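PDB 2V0P: type 2A phosphatase-associated protein 42 from Saccharomyces cerevisiae, which inhibits the PP2A-like phosphatase SIT4, associates with PP2A catalytic subunits and takes part in negative regulation of TOR signalling in response to nitrogen source. Local coordinates for the interface of chains A and B. Coordinates in Å, arbitrary orientation; residue numbers count along the deposited sequence, not the author numbering. Chains: chain A/B, Type 2A phosphatase-associated protein 42.

Contact 1: the interface of chains A and B. Residues chain A 228-229, 232; chain B 153, 225, 228-229, 232.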
# COMPACT_ATOMS: atom_id res chain seq x y z
N MSE A 228 -4.93 -1.14 4.46
CA MSE A 228 -4.36 -2.44 4.12
C MSE A 228 -4.85 -3.54 5.05
O MSE A 228 -5.30 -4.55 4.58
CB MSE A 228 -2.82 -2.39 4.04
CG MSE A 228 -2.34 -1.41 3.03
SE MSE A 228 -2.60 -2.11 1.22
CE MSE A 228 -4.21 -1.17 0.60
N LEU A 229 -4.77 -3.31 6.37
CA LEU A 229 -5.22 -4.28 7.39
C LEU A 229 -6.70 -4.49 7.40
O LEU A 229 -7.17 -5.61 7.73
CB LEU A 229 -4.73 -3.86 8.78
CG LEU A 229 -3.24 -3.78 9.08
CD1 LEU A 229 -3.05 -2.89 10.35
CD2 LEU A 229 -2.69 -5.09 9.33
N PHE A 232 -7.97 -7.23 4.74
CA PHE A 232 -7.81 -8.58 5.24
C PHE A 232 -8.89 -9.03 6.25
O PHE A 232 -8.96 -10.21 6.60
CB PHE A 232 -6.40 -8.75 5.78
CG PHE A 232 -5.36 -8.70 4.72
CD1 PHE A 232 -5.30 -9.71 3.76
CD2 PHE A 232 -4.48 -7.64 4.63
CE1 PHE A 232 -4.35 -9.67 2.75
CE2 PHE A 232 -3.54 -7.60 3.63
CZ PHE A 232 -3.47 -8.61 2.70
N ASN B 153 3.94 -5.41 10.22
CA ASN B 153 2.93 -4.79 9.36
C ASN B 153 3.08 -3.25 9.10
O ASN B 153 2.72 -2.82 8.02
CB ASN B 153 1.50 -5.20 9.76
CG ASN B 153 1.21 -6.71 9.55
OD1 ASN B 153 0.18 -7.22 9.97
ND2 ASN B 153 2.12 -7.42 8.90
N GLU B 225 0.94 -8.66 0.40
CA GLU B 225 -0.24 -9.24 1.08
C GLU B 225 0.08 -10.57 1.76
O GLU B 225 -0.42 -10.86 2.83
CB GLU B 225 -1.42 -9.42 0.15
CG GLU B 225 -2.07 -8.15 -0.25
CD GLU B 225 -3.08 -8.37 -1.35
OE1 GLU B 225 -3.78 -9.41 -1.31
OE2 GLU B 225 -3.17 -7.51 -2.25
N MSE B 228 2.02 -9.88 4.98
CA MSE B 228 1.15 -9.24 5.94
C MSE B 228 0.34 -10.29 6.65
O MSE B 228 0.24 -10.30 7.89
CB MSE B 228 0.24 -8.25 5.23
CG MSE B 228 -0.83 -7.65 6.07
SE MSE B 228 -1.00 -5.80 5.56
CE MSE B 228 0.93 -5.41 5.43
N LEU B 229 -0.26 -11.17 5.86
CA LEU B 229 -0.99 -12.30 6.38
C LEU B 229 -0.10 -13.14 7.31
O LEU B 229 -0.51 -13.49 8.42
CB LEU B 229 -1.53 -13.14 5.22
CG LEU B 229 -2.71 -12.55 4.44
CD1 LEU B 229 -2.87 -13.29 3.13
CD2 LEU B 229 -4.02 -12.61 5.25
N PHE B 232 0.44 -11.79 10.91
CA PHE B 232 -0.70 -12.17 11.76
C PHE B 232 -0.50 -13.46 12.57
O PHE B 232 -1.15 -13.63 13.60
CB PHE B 232 -1.99 -12.28 10.94
CG PHE B 232 -2.50 -10.99 10.41
CD1 PHE B 232 -3.11 -10.94 9.16
CD2 PHE B 232 -2.37 -9.80 11.15
CE1 PHE B 232 -3.60 -9.74 8.66
CE2 PHE B 232 -2.85 -8.61 10.64
CZ PHE B 232 -3.46 -8.57 9.39
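A:Phe232 and B:Phe232 each sit just past the end of a long helix, A 199-231 and B 197-231, with backbone torsions still near helical, so both rings are carried at the tips of helices that meet across the interface. The protein is the N-terminal domain of Tap42, an IGBP1/TAP42 family member with a tetratricopeptide repeat-like fold. The patch is largely apolar.

A:Phe232 lays one ring face on B:Leu229 and B:Met228 and turns its CZ edge to B:Glu225. Its CG lies anti to the carbonyl carbon (chi1 -68°), which points the ring at chain B. The far corner, CZ, lies 3.3 Å from CG of B:Glu225. CB of B:Glu225 stands at the ring edge, in plane, and the carboxylate is turned 68° from the ring. B:Leu229 lies over the CD1-CE1 rim of the face, with CD2 3.5 Å from CD1. Over the opposite, CD2-CE2 rim of the same face is selenomethionine B:Met228, with CG 3.7 Å from CE2. Its CG is anti to the backbone N (chi1 173°), and the bent chain also brings the selenium against CE2. An alanine in place of A:Phe232 would probably open a gap beneath B:Leu229 and B:Met228, which would lose the ring face they pack on, and deprive the aliphatic part of B:Glu225 of its aromatic partner.

The selenium of B:Met228 also reaches back towards chain A, 4.1 Å from CB of A:Met228. A:Leu229 makes a second apolar contact. Its CD2 methyl lies 3.6 Å from CZ of B:Phe232, and the two side chains cross obliquely. The same methyl is 3.6 Å from OD1, the amide oxygen of B:Asn153. The backbone oxygen of B:Met228 lies 3.6 Å above the B:Phe232 ring plane, nearer the ring's edge than its centre. The two phenylalanines are not equivalent: A:Phe232 has 68 Å² hidden by the partner chain, and B:Phe232 has 29 Å².

Contact 2: the interface of chains A and B. Residues chain A 162, 166, 220; chain B 161, 165.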
# COMPACT_ATOMS: atom_id res chain seq x y z
N LYS A 162 2.34 13.37 -7.57
CA LYS A 162 2.58 12.79 -6.28
C LYS A 162 4.03 12.87 -5.82
O LYS A 162 4.29 13.29 -4.69
CB LYS A 162 2.06 11.33 -6.22
CG LYS A 162 2.37 10.64 -4.91
CD LYS A 162 1.26 10.85 -3.94
CE LYS A 162 1.25 9.78 -2.88
NZ LYS A 162 0.59 8.55 -3.44
N LYS A 166 5.35 15.04 -2.46
CA LYS A 166 6.20 14.32 -1.52
C LYS A 166 7.58 14.94 -1.32
O LYS A 166 8.02 15.18 -0.15
CB LYS A 166 6.32 12.82 -1.91
CG LYS A 166 5.05 11.95 -1.68
CD LYS A 166 4.62 11.83 -0.22
CE LYS A 166 5.03 10.50 0.45
NZ LYS A 166 4.25 9.34 -0.08
N GLU A 220 -0.28 9.75 6.94
CA GLU A 220 -0.24 8.94 5.64
C GLU A 220 -0.03 7.45 5.95
O GLU A 220 -0.79 6.56 5.44
CB GLU A 220 0.87 9.48 4.72
CG GLU A 220 0.72 9.03 3.27
CD GLU A 220 2.00 9.10 2.47
OE1 GLU A 220 3.09 9.37 3.02
OE2 GLU A 220 1.92 8.87 1.27
N LEU B 161 3.99 1.41 0.32
CA LEU B 161 3.62 2.72 -0.03
C LEU B 161 4.65 3.32 -0.93
O LEU B 161 4.29 3.95 -1.88
CB LEU B 161 3.48 3.55 1.25
CG LEU B 161 2.55 4.72 1.28
CD1 LEU B 161 1.31 4.40 0.60
CD2 LEU B 161 2.29 5.11 2.76
N GLU B 165 4.60 4.14 -5.52
CA GLU B 165 4.71 5.49 -6.06
C GLU B 165 6.02 5.70 -6.85
O GLU B 165 6.23 6.76 -7.41
CB GLU B 165 4.52 6.54 -4.94
CG GLU B 165 5.73 6.78 -4.05
CD GLU B 165 5.37 7.47 -2.73
OE1 GLU B 165 4.17 7.51 -2.35
OE2 GLU B 165 6.30 7.97 -2.07
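B:Glu165 has CG between its backbone N and carbonyl carbon (chi1 79°), and an extended chain beyond carries its carboxylate to A:Lys166, whose own chain bends at every torsion from chi2 to chi4 to meet it. A:Lys162 has CG anti to the backbone N (chi1 176°) and brings its amine to the same carboxylate. Both lysines cross the glutamate at about a right angle.

The main bond runs from NZ of A:Lys166 to OE1 of B:Glu165, at 2.9 Å. It is a salt bridge as well as a hydrogen bond and uses the syn lone pair of OE1. A second bond from this amine to OE2 of B:Glu165 is weak. A:Lys162 NZ forms a longer salt bridge to OE1 of B:Glu165, at 3.9 Å.

On its own side, A:Lys166 NZ donates to OE2 of A:Glu220 at 2.7 Å, again on the syn lone pair. A:Glu220 probably helps to position the amine for chain B. The lysine joins two carboxylates, whose oxygens A:Glu220 OE2 and B:Glu165 OE1 are 4.5 Å apart. Its charge probably offsets their repulsion. The CD2 methyl of B:Leu161 packs near the carboxylate carbon CD of A:Glu220, at 4.0 Å.

The site is a charged clamp between the two copies, tying a chain B loop residue to the chain A helix 156-186; it may help to hold the two copies together in the crystal.

The C-alpha centres of contact 1 and contact 2 are about 19 Å apart, on one interface between two copies of the domain. Helix 199-231 of chain A serves both contacts: its C-terminal end lies in contact 1, and a site about two turns earlier lies in contact 2. Helix 153-163 of chain B also takes part in both. Contact 2 adds chain A helix 156-186. An apolar patch and a charged one thus hold the chains along shared helices. The interface is not an exact two-fold, and it may reflect crystal packing rather than a dimer in the cell.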